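Local coordinates for protein 378aa long hypothetical citrate synthase (Sulfolobus tokodaii, PDB 1VGM) that is of unknown function but belongs to the citrate synthase family of mostly helical proteins and assembles from two copies of its chain, at residues A[46-50]-A[62-67]; A[69-73]-A[119-123]; A[84-90]-A[134-139]. All coordinates share one frame. Residues are numbered along the deposited sequence.

Contact 1: residues A[46-50]-A[62-67]; sequences EELIH and QLNQIK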
ATOM      1  N   GLU A  46      -5.771  25.919  -2.323  1.00  3.33           N
ATOM      2  CA  GLU A  46      -6.168  25.827  -3.728  1.00  5.39           C
ATOM      3  C   GLU A  46      -5.083  26.348  -4.677  1.00  5.64           C
ATOM      4  O   GLU A  46      -4.863  25.786  -5.754  1.00  7.44           O
ATOM      5  CB  GLU A  46      -7.473  26.598  -3.976  1.00  5.83           C
ATOM      6  CG  GLU A  46      -8.710  25.939  -3.383  1.00  5.27           C
ATOM      7  CD  GLU A  46      -9.115  26.533  -2.049  1.00  6.68           C
ATOM      8  OE1 GLU A  46      -8.215  26.883  -1.244  1.00  6.77           O
ATOM      9  OE2 GLU A  46     -10.336  26.642  -1.804  1.00  8.69           O
ATOM     10  N   GLU A  47      -4.406  27.422  -4.291  1.00  5.99           N
ATOM     11  CA  GLU A  47      -3.313  27.924  -5.110  1.00  6.87           C
ATOM     12  C   GLU A  47      -2.116  26.980  -5.092  1.00  5.90           C
ATOM     13  O   GLU A  47      -1.456  26.785  -6.115  1.00  6.81           O
ATOM     14  CB  GLU A  47      -2.909  29.319  -4.643  1.00  8.87           C
ATOM     15  CG  GLU A  47      -3.958  30.373  -4.989  1.00 10.75           C
ATOM     16  CD  GLU A  47      -3.706  31.704  -4.303  1.00  9.66           C
ATOM     17  OE1 GLU A  47      -3.263  32.658  -4.974  1.00 13.88           O
ATOM     18  OE2 GLU A  47      -3.959  31.787  -3.088  1.00  8.46           O
ATOM     19  N   LEU A  48      -1.848  26.378  -3.935  1.00  4.71           N
ATOM     20  CA  LEU A  48      -0.802  25.365  -3.824  1.00  2.46           C
ATOM     21  C   LEU A  48      -1.111  24.080  -4.590  1.00  1.88           C
ATOM     22  O   LEU A  48      -0.224  23.490  -5.208  1.00  8.18           O
ATOM     23  CB  LEU A  48      -0.538  25.019  -2.353  1.00  3.42           C
ATOM     24  CG  LEU A  48       0.532  23.936  -2.132  1.00  2.82           C
ATOM     25  CD1 LEU A  48       1.837  24.317  -2.851  1.00  6.18           C
ATOM     26  CD2 LEU A  48       0.789  23.763  -0.637  1.00  2.93           C
ATOM     27  N   ILE A  49      -2.365  23.648  -4.556  1.00  3.71           N
ATOM     28  CA  ILE A  49      -2.799  22.556  -5.416  1.00  6.27           C
ATOM     29  C   ILE A  49      -2.369  22.815  -6.854  1.00  4.13           C
ATOM     30  O   ILE A  49      -1.762  21.947  -7.486  1.00  4.93           O
ATOM     31  CB  ILE A  49      -4.336  22.372  -5.390  1.00  6.69           C
ATOM     32  CG1 ILE A  49      -4.785  21.876  -4.019  1.00  8.14           C
ATOM     33  CG2 ILE A  49      -4.763  21.373  -6.457  1.00  7.75           C
ATOM     34  CD1 ILE A  49      -6.306  21.871  -3.852  1.00  5.03           C
ATOM     35  N   HIS A  50      -2.681  24.002  -7.373  1.00  6.27           N
ATOM     36  CA  HIS A  50      -2.379  24.312  -8.771  1.00  7.34           C
ATOM     37  C   HIS A  50      -0.868  24.413  -8.979  1.00  8.55           C
ATOM     38  O   HIS A  50      -0.338  23.998 -10.011  1.00  6.87           O
ATOM     39  CB  HIS A  50      -3.048  25.632  -9.185  1.00 10.16           C
ATOM     40  CG  HIS A  50      -2.894  25.958 -10.639  1.00  7.74           C
ATOM     41  ND1 HIS A  50      -1.747  26.522 -11.161  1.00  7.66           N
ATOM     42  CD2 HIS A  50      -3.739  25.793 -11.684  1.00  8.20           C
ATOM     43  CE1 HIS A  50      -1.896  26.691 -12.463  1.00  9.22           C
ATOM     44  NE2 HIS A  50      -3.096  26.256 -12.806  1.00  8.07           N
ATOM     45  N   GLN A  62      -7.457  30.272 -13.761  1.00 11.86           N
ATOM     46  CA  GLN A  62      -6.990  28.943 -13.386  1.00 13.23           C
ATOM     47  C   GLN A  62      -7.390  28.574 -11.959  1.00 11.46           C
ATOM     48  O   GLN A  62      -7.783  27.438 -11.703  1.00 12.52           O
ATOM     49  CB  GLN A  62      -5.469  28.845 -13.547  1.00 13.09           C
ATOM     50  CG  GLN A  62      -5.008  29.008 -15.000  1.00 11.92           C
ATOM     51  CD  GLN A  62      -3.524  29.316 -15.125  1.00 11.70           C
ATOM     52  OE1 GLN A  62      -2.952  30.022 -14.297  1.00 10.58           O
ATOM     53  NE2 GLN A  62      -2.899  28.789 -16.167  1.00 10.05           N
ATOM     54  N   LEU A  63      -7.295  29.525 -11.031  1.00  9.80           N
ATOM     55  CA  LEU A  63      -7.701  29.278  -9.646  1.00  8.95           C
ATOM     56  C   LEU A  63      -9.191  28.963  -9.564  1.00 13.34           C
ATOM     57  O   LEU A  63      -9.604  28.090  -8.806  1.00 12.66           O
ATOM     58  CB  LEU A  63      -7.386  30.490  -8.768  1.00  8.93           C
ATOM     59  CG  LEU A  63      -7.813  30.465  -7.291  1.00  8.73           C
ATOM     60  CD1 LEU A  63      -7.278  29.229  -6.590  1.00 10.18           C
ATOM     61  CD2 LEU A  63      -7.301  31.717  -6.604  1.00 10.36           C
ATOM     62  N   ASN A  64     -10.002  29.667 -10.348  1.00 13.48           N
ATOM     63  CA  ASN A  64     -11.437  29.399 -10.369  1.00 13.37           C
ATOM     64  C   ASN A  64     -11.755  28.028 -10.958  1.00 12.53           C
ATOM     65  O   ASN A  64     -12.756  27.403 -10.606  1.00 14.25           O
ATOM     66  CB  ASN A  64     -12.173  30.487 -11.154  1.00 16.94           C
ATOM     67  CG  ASN A  64     -12.473  31.714 -10.306  1.00 19.92           C
ATOM     68  OD1 ASN A  64     -12.573  31.621  -9.085  1.00 20.10           O
ATOM     69  ND2 ASN A  64     -12.616  32.869 -10.952  1.00 17.50           N
ATOM     70  N   GLN A  65     -10.897  27.553 -11.848  1.00 14.10           N
ATOM     71  CA  GLN A  65     -11.049  26.208 -12.368  1.00 13.85           C
ATOM     72  C   GLN A  65     -10.754  25.152 -11.298  1.00 13.83           C
ATOM     73  O   GLN A  65     -11.499  24.183 -11.169  1.00 12.21           O
ATOM     74  CB  GLN A  65     -10.151  26.024 -13.598  1.00 18.75           C
ATOM     75  CG  GLN A  65     -10.671  26.800 -14.810  1.00 23.48           C
ATOM     76  CD  GLN A  65      -9.731  26.778 -16.001  1.00 26.12           C
ATOM     77  OE1 GLN A  65      -8.531  27.012 -15.872  1.00 28.26           O
ATOM     78  NE2 GLN A  65     -10.284  26.508 -17.177  1.00 28.97           N
ATOM     79  N   ILE A  66      -9.690  25.345 -10.519  1.00  8.54           N
ATOM     80  CA  ILE A  66      -9.419  24.471  -9.376  1.00  8.19           C
ATOM     81  C   ILE A  66     -10.619  24.390  -8.439  1.00  8.68           C
ATOM     82  O   ILE A  66     -11.063  23.300  -8.083  1.00  8.68           O
ATOM     83  CB  ILE A  66      -8.216  24.960  -8.534  1.00 11.01           C
ATOM     84  CG1 ILE A  66      -6.955  25.026  -9.399  1.00 11.37           C
ATOM     85  CG2 ILE A  66      -7.991  24.006  -7.349  1.00  8.39           C
ATOM     86  CD1 ILE A  66      -6.468  23.666  -9.866  1.00 19.23           C
ATOM     87  N   LYS A  67     -11.135  25.548  -8.031  1.00  7.49           N
ATOM     88  CA  LYS A  67     -12.261  25.596  -7.100  1.00 11.05           C
ATOM     89  C   LYS A  67     -13.507  24.923  -7.689  1.00 10.19           C
ATOM     90  O   LYS A  67     -14.263  24.253  -6.977  1.00 10.91           O
ATOM     91  CB  LYS A  67     -12.569  27.056  -6.727  1.00 10.06           C
ATOM     92  CG  LYS A  67     -11.405  27.775  -6.047  1.00  8.26           C
ATOM     93  CD  LYS A  67     -11.730  29.228  -5.707  1.00  8.88           C
ATOM     94  CE  LYS A  67     -10.682  29.804  -4.754  1.00 10.14           C
ATOM     95  NZ  LYS A  67     -10.876  31.256  -4.444  1.00 10.62           N
TER
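Ile66 lays its branched side chain over the flank of helix 45-54, overlapping Glu46, Ile49 and His50 and giving up 82 Å² of its surface. Its CG2 lies 3.9 Å from Glu46 O and 4.3 Å from Ile49 CG2, while its CD1 meets the edge of the imidazole, 3.9 Å from His50 CD2. One turn earlier, Leu63 CD1 settles against the aliphatic parts of two acidic residues, 3.7 Å from Glu46 CB and 3.9 Å from Glu47 CG. The principle is familiar in helical proteins: long polar residues lend their methylenes to an apolar interface and satisfy their charged ends elsewhere. Glu46 accepts a hydrogen bond from the backbone of Tyr153, and Glu47 forms a salt bridge with Arg378 of the second subunit. The His50 ring also packs on Gln62, His50 NE2 touching Gln62 CB at 3.6 Å, while His50 ND1 is hydrogen-bonded to Glu56 O. No hydrogen bond links the two segments. These consecutive helices, joined by a short loop, cross nearly at right angles (102°), their axes coming within 9.4 Å, and together the segments bury 384 Å², both sides summed. Leu63 also packs on Ile375 of the second subunit, and farther round helix 45-54 Leu48 touches helices 168-180 and 331-353, so the pair sits among the other helices of this mostly helical fold.

Contact 2: residues A[69-73]-A[119-123]; sequences IINES and ELAVQ
Within the mostly helical citrate synthase fold, this contact is the packing of a helix end against the side of a longer helix. Segment 69-73 holds the last turn of helix 60-71; Glu72 is the first residue to leave helical angles (phi/psi -98/7°), and Ser73 follows at -124/17°. Segment 119-123 is regular helix, early in helix 117-139. The nearest CA pair is Ser73 and Gln123, 5.3 Å apart.

Three residues carry most of the 287 Å² interface. Ile69, with 77 Å² covered, points its CA-to-CB bond at the other helix with chi1 m, which places CG2 3.6 Å from Val122 CG1, 3.8 Å from Gln123 CG and 3.9 Å from Glu119 O; chi2 is t. Val122 (60 Å², chi1 t) faces back and also receives Ile70, whose CG1 lies 3.6 Å from Val122 CG1. For Gln123 (56 Å²), chi1 m brings CG to 3.4 Å from Ser73 OG without a hydrogen bond, and chi2 t extends the amide toward a water. The Ser73 hydroxyl, at chi1 m, instead donates to Ile69 O at 2.6 Å. The same carbonyl accepts Glu72 N at 3.3 Å, and Ser73 N donates to Ile70 O at 3.0 Å, bonds three residues apart that tighten the end of the helix. Apolar contact therefore does the joining, with no direct hydrogen bond between the segments. The water bridges them, accepting from Gln123 NE2 at 2.9 Å and donating to Glu72 OE1 at 2.6 Å.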
ATOM      1  N   ILE A  69     -13.558  22.358  -9.871  1.00  7.70           N
ATOM      2  CA  ILE A  69     -13.408  20.914  -9.787  1.00 10.06           C
ATOM      3  C   ILE A  69     -13.641  20.434  -8.357  1.00 10.84           C
ATOM      4  O   ILE A  69     -14.375  19.475  -8.126  1.00 12.80           O
ATOM      5  CB  ILE A  69     -12.005  20.474 -10.245  1.00  6.92           C
ATOM      6  CG1 ILE A  69     -11.835  20.779 -11.741  1.00 10.40           C
ATOM      7  CG2 ILE A  69     -11.810  18.984  -9.969  1.00  7.71           C
ATOM      8  CD1 ILE A  69     -10.377  20.755 -12.222  1.00 10.66           C
ATOM      9  N   ILE A  70     -13.015  21.107  -7.403  1.00  7.41           N
ATOM     10  CA  ILE A  70     -13.188  20.763  -6.001  1.00  8.49           C
ATOM     11  C   ILE A  70     -14.664  20.707  -5.659  1.00  8.66           C
ATOM     12  O   ILE A  70     -15.152  19.702  -5.134  1.00  5.18           O
ATOM     13  CB  ILE A  70     -12.487  21.794  -5.075  1.00  9.62           C
ATOM     14  CG1 ILE A  70     -10.967  21.615  -5.162  1.00  5.70           C
ATOM     15  CG2 ILE A  70     -12.950  21.611  -3.637  1.00  6.04           C
ATOM     16  CD1 ILE A  70     -10.169  22.762  -4.584  1.00  6.94           C
ATOM     17  N   ASN A  71     -15.370  21.793  -5.959  1.00  8.52           N
ATOM     18  CA  ASN A  71     -16.714  21.999  -5.428  1.00  9.48           C
ATOM     19  C   ASN A  71     -17.722  21.036  -6.045  1.00  9.95           C
ATOM     20  O   ASN A  71     -18.799  20.821  -5.489  1.00 10.96           O
ATOM     21  CB  ASN A  71     -17.166  23.442  -5.674  1.00  7.72           C
ATOM     22  CG  ASN A  71     -16.603  24.406  -4.654  1.00 10.71           C
ATOM     23  OD1 ASN A  71     -16.508  24.083  -3.465  1.00  6.30           O
ATOM     24  ND2 ASN A  71     -16.224  25.599  -5.108  1.00  7.11           N
ATOM     25  N   GLU A  72     -17.370  20.460  -7.191  1.00  8.35           N
ATOM     26  CA  GLU A  72     -18.248  19.494  -7.837  1.00 11.96           C
ATOM     27  C   GLU A  72     -17.850  18.046  -7.544  1.00 10.66           C
ATOM     28  O   GLU A  72     -18.423  17.124  -8.115  1.00  8.51           O
ATOM     29  CB  GLU A  72     -18.279  19.727  -9.357  1.00 13.20           C
ATOM     30  CG  GLU A  72     -17.032  19.260 -10.095  1.00 12.57           C
ATOM     31  CD  GLU A  72     -16.997  19.724 -11.549  1.00 17.71           C
ATOM     32  OE1 GLU A  72     -15.963  19.530 -12.221  1.00 17.63           O
ATOM     33  OE2 GLU A  72     -18.006  20.283 -12.021  1.00 18.37           O
ATOM     34  N   SER A  73     -16.878  17.840  -6.659  1.00  8.72           N
ATOM     35  CA  SER A  73     -16.291  16.512  -6.507  1.00  8.54           C
ATOM     36  C   SER A  73     -16.324  15.923  -5.091  1.00  8.25           C
ATOM     37  O   SER A  73     -15.598  14.968  -4.808  1.00  7.86           O
ATOM     38  CB  SER A  73     -14.848  16.525  -7.007  1.00 10.83           C
ATOM     39  OG  SER A  73     -14.780  16.916  -8.363  1.00 10.66           O
ATOM     40  N   GLU A 119      -6.562  16.802 -13.150  1.00  8.05           N
ATOM     41  CA  GLU A 119      -7.931  17.053 -12.752  1.00  8.79           C
ATOM     42  C   GLU A 119      -8.431  15.933 -11.829  1.00  8.41           C
ATOM     43  O   GLU A 119      -9.171  16.190 -10.877  1.00 10.42           O
ATOM     44  CB  GLU A 119      -8.817  17.171 -13.995  1.00 13.39           C
ATOM     45  CG  GLU A 119      -8.505  18.392 -14.867  1.00 13.71           C
ATOM     46  CD  GLU A 119      -7.143  18.314 -15.564  1.00 21.57           C
ATOM     47  OE1 GLU A 119      -6.733  17.194 -15.965  1.00 16.96           O
ATOM     48  OE2 GLU A 119      -6.487  19.379 -15.712  1.00 14.22           O
ATOM     49  N   LEU A 120      -8.015  14.699 -12.101  1.00  6.23           N
ATOM     50  CA  LEU A 120      -8.358  13.572 -11.232  1.00  8.04           C
ATOM     51  C   LEU A 120      -7.743  13.727  -9.843  1.00  6.95           C
ATOM     52  O   LEU A 120      -8.385  13.417  -8.848  1.00  6.63           O
ATOM     53  CB  LEU A 120      -7.896  12.241 -11.853  1.00  9.84           C
ATOM     54  CG  LEU A 120      -7.997  11.008 -10.942  1.00  8.33           C
ATOM     55  CD1 LEU A 120      -9.460  10.746 -10.613  1.00  7.79           C
ATOM     56  CD2 LEU A 120      -7.380   9.790 -11.618  1.00  5.94           C
ATOM     57  N   ALA A 121      -6.504  14.211  -9.779  1.00  4.37           N
ATOM     58  CA  ALA A 121      -5.872  14.554  -8.502  1.00  4.66           C
ATOM     59  C   ALA A 121      -6.697  15.528  -7.654  1.00  4.39           C
ATOM     60  O   ALA A 121      -6.834  15.345  -6.446  1.00  7.57           O
ATOM     61  CB  ALA A 121      -4.477  15.137  -8.753  1.00  4.16           C
ATOM     62  N   VAL A 122      -7.238  16.564  -8.288  1.00  7.06           N
ATOM     63  CA  VAL A 122      -8.056  17.540  -7.576  1.00  7.50           C
ATOM     64  C   VAL A 122      -9.326  16.892  -7.032  1.00  6.27           C
ATOM     65  O   VAL A 122      -9.697  17.115  -5.879  1.00  8.41           O
ATOM     66  CB  VAL A 122      -8.452  18.733  -8.486  1.00  6.16           C
ATOM     67  CG1 VAL A 122      -9.192  19.787  -7.667  1.00  1.60           C
ATOM     68  CG2 VAL A 122      -7.206  19.347  -9.110  1.00  6.26           C
ATOM     69  N   GLN A 123      -9.983  16.082  -7.860  1.00  6.35           N
ATOM     70  CA  GLN A 123     -11.160  15.330  -7.423  1.00  4.98           C
ATOM     71  C   GLN A 123     -10.837  14.481  -6.204  1.00  6.10           C
ATOM     72  O   GLN A 123     -11.617  14.429  -5.251  1.00  6.15           O
ATOM     73  CB  GLN A 123     -11.675  14.425  -8.547  1.00  8.84           C
ATOM     74  CG  GLN A 123     -12.171  15.181  -9.770  1.00  7.97           C
ATOM     75  CD  GLN A 123     -12.631  14.257 -10.889  1.00 13.41           C
ATOM     76  OE1 GLN A 123     -12.259  13.079 -10.941  1.00 14.17           O
ATOM     77  NE2 GLN A 123     -13.435  14.794 -11.801  1.00  9.56           N
TER
HETATM   78  O   HOH W   1     -14.329  17.508 -12.368  1.00 19.26           O

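Contact 3: residues A[84-90]-A[134-139]; sequences IFSMPRN and NIYRAK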
ATOM      1  N   ILE A  84     -17.776   2.873   6.287  1.00  6.52           N
ATOM      2  CA  ILE A  84     -17.189   3.704   7.340  1.00  7.91           C
ATOM      3  C   ILE A  84     -18.054   3.666   8.601  1.00  6.88           C
ATOM      4  O   ILE A  84     -17.561   3.469   9.722  1.00  7.41           O
ATOM      5  CB  ILE A  84     -17.049   5.177   6.858  1.00  6.93           C
ATOM      6  CG1 ILE A  84     -15.748   5.350   6.075  1.00 13.56           C
ATOM      7  CG2 ILE A  84     -17.079   6.135   8.037  1.00  9.38           C
ATOM      8  CD1 ILE A  84     -15.580   6.747   5.483  1.00 11.22           C
ATOM      9  N   PHE A  85     -19.353   3.856   8.413  1.00  7.16           N
ATOM     10  CA  PHE A  85     -20.255   3.977   9.543  1.00  7.13           C
ATOM     11  C   PHE A  85     -20.637   2.633  10.156  1.00  8.91           C
ATOM     12  O   PHE A  85     -21.304   2.590  11.188  1.00  8.13           O
ATOM     13  CB  PHE A  85     -21.497   4.752   9.114  1.00  6.28           C
ATOM     14  CG  PHE A  85     -21.293   6.232   9.106  1.00  4.84           C
ATOM     15  CD1 PHE A  85     -21.572   6.989  10.245  1.00  5.38           C
ATOM     16  CD2 PHE A  85     -20.709   6.856   8.007  1.00  5.42           C
ATOM     17  CE1 PHE A  85     -21.295   8.349  10.287  1.00  8.01           C
ATOM     18  CE2 PHE A  85     -20.428   8.215   8.038  1.00 11.15           C
ATOM     19  CZ  PHE A  85     -20.709   8.966   9.190  1.00  8.54           C
ATOM     20  N   SER A  86     -20.214   1.538   9.535  1.00  7.21           N
ATOM     21  CA  SER A  86     -20.550   0.218  10.063  1.00 11.67           C
ATOM     22  C   SER A  86     -19.411  -0.351  10.893  1.00 10.96           C
ATOM     23  O   SER A  86     -19.571  -1.373  11.548  1.00  8.42           O
ATOM     24  CB  SER A  86     -20.872  -0.750   8.926  1.00 14.86           C
ATOM     25  OG  SER A  86     -19.683  -1.153   8.269  1.00 25.15           O
ATOM     26  N   MET A  87     -18.260   0.307  10.868  1.00 12.09           N
ATOM     27  CA  MET A  87     -17.107  -0.186  11.604  1.00 13.13           C
ATOM     28  C   MET A  87     -17.157   0.260  13.055  1.00 14.18           C
ATOM     29  O   MET A  87     -17.820   1.241  13.393  1.00 14.34           O
ATOM     30  CB  MET A  87     -15.815   0.296  10.950  1.00 18.33           C
ATOM     31  CG  MET A  87     -15.287  -0.687   9.919  1.00 19.74           C
ATOM     32  SD  MET A  87     -13.714  -0.194   9.267  1.00 38.23           S
ATOM     33  CE  MET A  87     -14.234   0.866   7.942  1.00 27.84           C
ATOM     34  N   PRO A  88     -16.475  -0.476  13.941  1.00 14.41           N
ATOM     35  CA  PRO A  88     -16.443  -0.095  15.352  1.00 14.34           C
ATOM     36  C   PRO A  88     -15.970   1.342  15.503  1.00 15.11           C
ATOM     37  O   PRO A  88     -15.135   1.816  14.729  1.00  9.70           O
ATOM     38  CB  PRO A  88     -15.467  -1.096  15.970  1.00 17.35           C
ATOM     39  CG  PRO A  88     -15.584  -2.306  15.084  1.00 16.23           C
ATOM     40  CD  PRO A  88     -15.758  -1.740  13.697  1.00 16.20           C
ATOM     41  N   ARG A  89     -16.509   2.034  16.496  1.00 12.75           N
ATOM     42  CA  ARG A  89     -16.215   3.444  16.662  1.00 14.89           C
ATOM     43  C   ARG A  89     -14.803   3.688  17.172  1.00 13.98           C
ATOM     44  O   ARG A  89     -14.308   4.814  17.123  1.00 10.20           O
ATOM     45  CB  ARG A  89     -17.246   4.081  17.591  1.00 17.77           C
ATOM     46  CG  ARG A  89     -18.658   3.923  17.044  1.00 22.20           C
ATOM     47  CD  ARG A  89     -19.625   4.957  17.576  1.00 21.84           C
ATOM     48  NE  ARG A  89     -20.876   4.919  16.823  1.00 25.94           N
ATOM     49  CZ  ARG A  89     -22.075   5.142  17.352  1.00 28.22           C
ATOM     50  NH1 ARG A  89     -22.196   5.376  18.653  1.00 28.04           N
ATOM     51  NH2 ARG A  89     -23.152   5.138  16.578  1.00 26.82           N
ATOM     52  N   ASN A  90     -14.146   2.624  17.629  1.00 13.17           N
ATOM     53  CA  ASN A  90     -12.797   2.733  18.156  1.00 12.79           C
ATOM     54  C   ASN A  90     -11.732   2.461  17.094  1.00 11.65           C
ATOM     55  O   ASN A  90     -10.544   2.510  17.395  1.00  8.82           O
ATOM     56  CB  ASN A  90     -12.605   1.749  19.308  1.00 16.57           C
ATOM     57  CG  ASN A  90     -12.431   0.328  18.822  1.00 21.24           C
ATOM     58  OD1 ASN A  90     -13.343  -0.254  18.236  1.00 26.30           O
ATOM     59  ND2 ASN A  90     -11.250  -0.235  19.047  1.00 24.97           N
ATOM     60  N   ASN A 134     -16.018  12.501   7.591  1.00  6.57           N
ATOM     61  CA  ASN A 134     -17.012  11.514   7.990  1.00  8.88           C
ATOM     62  C   ASN A 134     -16.426  10.417   8.872  1.00 10.37           C
ATOM     63  O   ASN A 134     -17.148   9.754   9.629  1.00  7.19           O
ATOM     64  CB  ASN A 134     -17.667  10.899   6.754  1.00 10.47           C
ATOM     65  CG  ASN A 134     -18.816  11.734   6.240  1.00 11.19           C
ATOM     66  OD1 ASN A 134     -19.914  11.702   6.795  1.00 10.68           O
ATOM     67  ND2 ASN A 134     -18.571  12.496   5.182  1.00  8.07           N
ATOM     68  N   ILE A 135     -15.114  10.233   8.783  1.00  7.14           N
ATOM     69  CA  ILE A 135     -14.419   9.390   9.743  1.00  7.96           C
ATOM     70  C   ILE A 135     -14.565   9.958  11.146  1.00  6.01           C
ATOM     71  O   ILE A 135     -14.921   9.232  12.071  1.00 11.00           O
ATOM     72  CB  ILE A 135     -12.910   9.258   9.412  1.00  7.68           C
ATOM     73  CG1 ILE A 135     -12.738   8.415   8.146  1.00  5.24           C
ATOM     74  CG2 ILE A 135     -12.174   8.615  10.596  1.00  4.86           C
ATOM     75  CD1 ILE A 135     -11.300   8.172   7.761  1.00  8.46           C
ATOM     76  N   TYR A 136     -14.292  11.252  11.307  1.00  3.79           N
ATOM     77  CA  TYR A 136     -14.578  11.915  12.578  1.00  7.55           C
ATOM     78  C   TYR A 136     -16.019  11.655  13.012  1.00  6.45           C
ATOM     79  O   TYR A 136     -16.278  11.289  14.159  1.00  7.38           O
ATOM     80  CB  TYR A 136     -14.341  13.427  12.475  1.00  7.06           C
ATOM     81  CG  TYR A 136     -14.929  14.216  13.625  1.00 10.11           C
ATOM     82  CD1 TYR A 136     -14.404  14.109  14.915  1.00 11.58           C
ATOM     83  CD2 TYR A 136     -16.030  15.051  13.426  1.00 10.41           C
ATOM     84  CE1 TYR A 136     -14.966  14.813  15.982  1.00 10.12           C
ATOM     85  CE2 TYR A 136     -16.598  15.763  14.479  1.00 13.59           C
ATOM     86  CZ  TYR A 136     -16.063  15.636  15.753  1.00 15.41           C
ATOM     87  OH  TYR A 136     -16.645  16.327  16.784  1.00 12.15           O
ATOM     88  N   ARG A 137     -16.957  11.844  12.094  1.00  7.82           N
ATOM     89  CA  ARG A 137     -18.362  11.751  12.449  1.00  6.62           C
ATOM     90  C   ARG A 137     -18.738  10.334  12.878  1.00  8.22           C
ATOM     91  O   ARG A 137     -19.418  10.150  13.888  1.00  7.88           O
ATOM     92  CB  ARG A 137     -19.227  12.202  11.275  1.00  6.93           C
ATOM     93  CG  ARG A 137     -19.329  13.713  11.175  1.00  9.24           C
ATOM     94  CD  ARG A 137     -20.062  14.155   9.929  1.00  6.64           C
ATOM     95  NE  ARG A 137     -20.422  15.562  10.024  1.00 10.88           N
ATOM     96  CZ  ARG A 137     -21.406  16.043  10.777  1.00 10.32           C
ATOM     97  NH1 ARG A 137     -22.277  15.227  11.353  1.00 11.49           N
ATOM     98  NH2 ARG A 137     -21.517  17.350  10.950  1.00  8.97           N
ATOM     99  N   ALA A 138     -18.285   9.340  12.117  1.00  5.81           N
ATOM    100  CA  ALA A 138     -18.515   7.940  12.462  1.00  5.71           C
ATOM    101  C   ALA A 138     -17.981   7.582  13.848  1.00  6.22           C
ATOM    102  O   ALA A 138     -18.644   6.887  14.616  1.00 10.65           O
ATOM    103  CB  ALA A 138     -17.880   7.036  11.411  1.00  7.33           C
ATOM    104  N   LYS A 139     -16.781   8.047  14.174  1.00  6.26           N
ATOM    105  CA  LYS A 139     -16.162   7.660  15.440  1.00  7.15           C
ATOM    106  C   LYS A 139     -16.865   8.312  16.618  1.00  9.29           C
ATOM    107  O   LYS A 139     -16.785   7.813  17.741  1.00  7.79           O
ATOM    108  CB  LYS A 139     -14.678   8.036  15.459  1.00  4.49           C
ATOM    109  CG  LYS A 139     -13.803   7.119  14.613  1.00  6.41           C
ATOM    110  CD  LYS A 139     -12.324   7.458  14.756  1.00  8.15           C
ATOM    111  CE  LYS A 139     -11.812   7.117  16.149  1.00  8.78           C
ATOM    112  NZ  LYS A 139     -11.917   5.656  16.464  1.00  8.56           N
TER
HETATM  113  O   HOH W   2     -20.367   5.308  13.719  1.00 13.04           O
HETATM  114  O   HOH W   3     -14.343   7.378  19.142  1.00 18.93           O
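Ile84 opens the segment by facing the end of helix 117-139, its CG2 3.6 Å from Ala138 CB and its CD1 4.2 Å from Ile135 CG1. Phe85 comes next and spreads its ring over Ala138 in a CH-pi contact: Ala138 CB lies 3.9 Å from the Phe85 ring centroid, only 14° off the ring normal. A small alanine lets the backbones close in here, with Phe85 CA and Ala138 CA 5.2 Å apart. Ile84 and Phe85 belong to a type I turn that ends at Met87, whose Met87 N to Ile84 O bond is weak (3.4 Å); beyond it the chain moves away. Ser86 O is hydrogen-bonded to Gln79 of the second subunit, and Pro88 packs on the same residue. At Arg89 the chain returns and the chemistry becomes polar. The Lys139 side chain, with chi3 and chi4 both p, curls so that Lys139 NZ donates to Arg89 O at 2.6 Å; it also bonds Cys91 O and makes a cation-pi contact with Tyr329. Two waters bridge the segments, one between Arg89 NE and Ala138 O, the other donating to both Arg89 O and Lys139 O. After Asn90 the chain runs on to helix 93-108. The example is one of a loop between two helices, packed and hydrogen-bonded onto the C-terminal turns of a long helix in the helical citrate synthase fold.

How the contacts relate
Contacts 1 and 2 form one continuous packing region: both use helix 60-71, their centres are 10 Å apart, and Ile70 CD1 lies 3.7 Å from Glu46 CG and 4.0 Å from Ile49 CD1. Contact 1 is the buried one and joins its segments without hydrogen bonds or bridging waters. Contact 2 is partly buried, apolar inside with a single bridging water. Contact 3 shares helix 117-139 with contact 2 but sits toward its other end, the centres 24 Å apart; more exposed, it adds a direct lysine-to-carbonyl bond and two waters. Contacts 1 and 3, 31 Å apart between centres, both reach the second subunit.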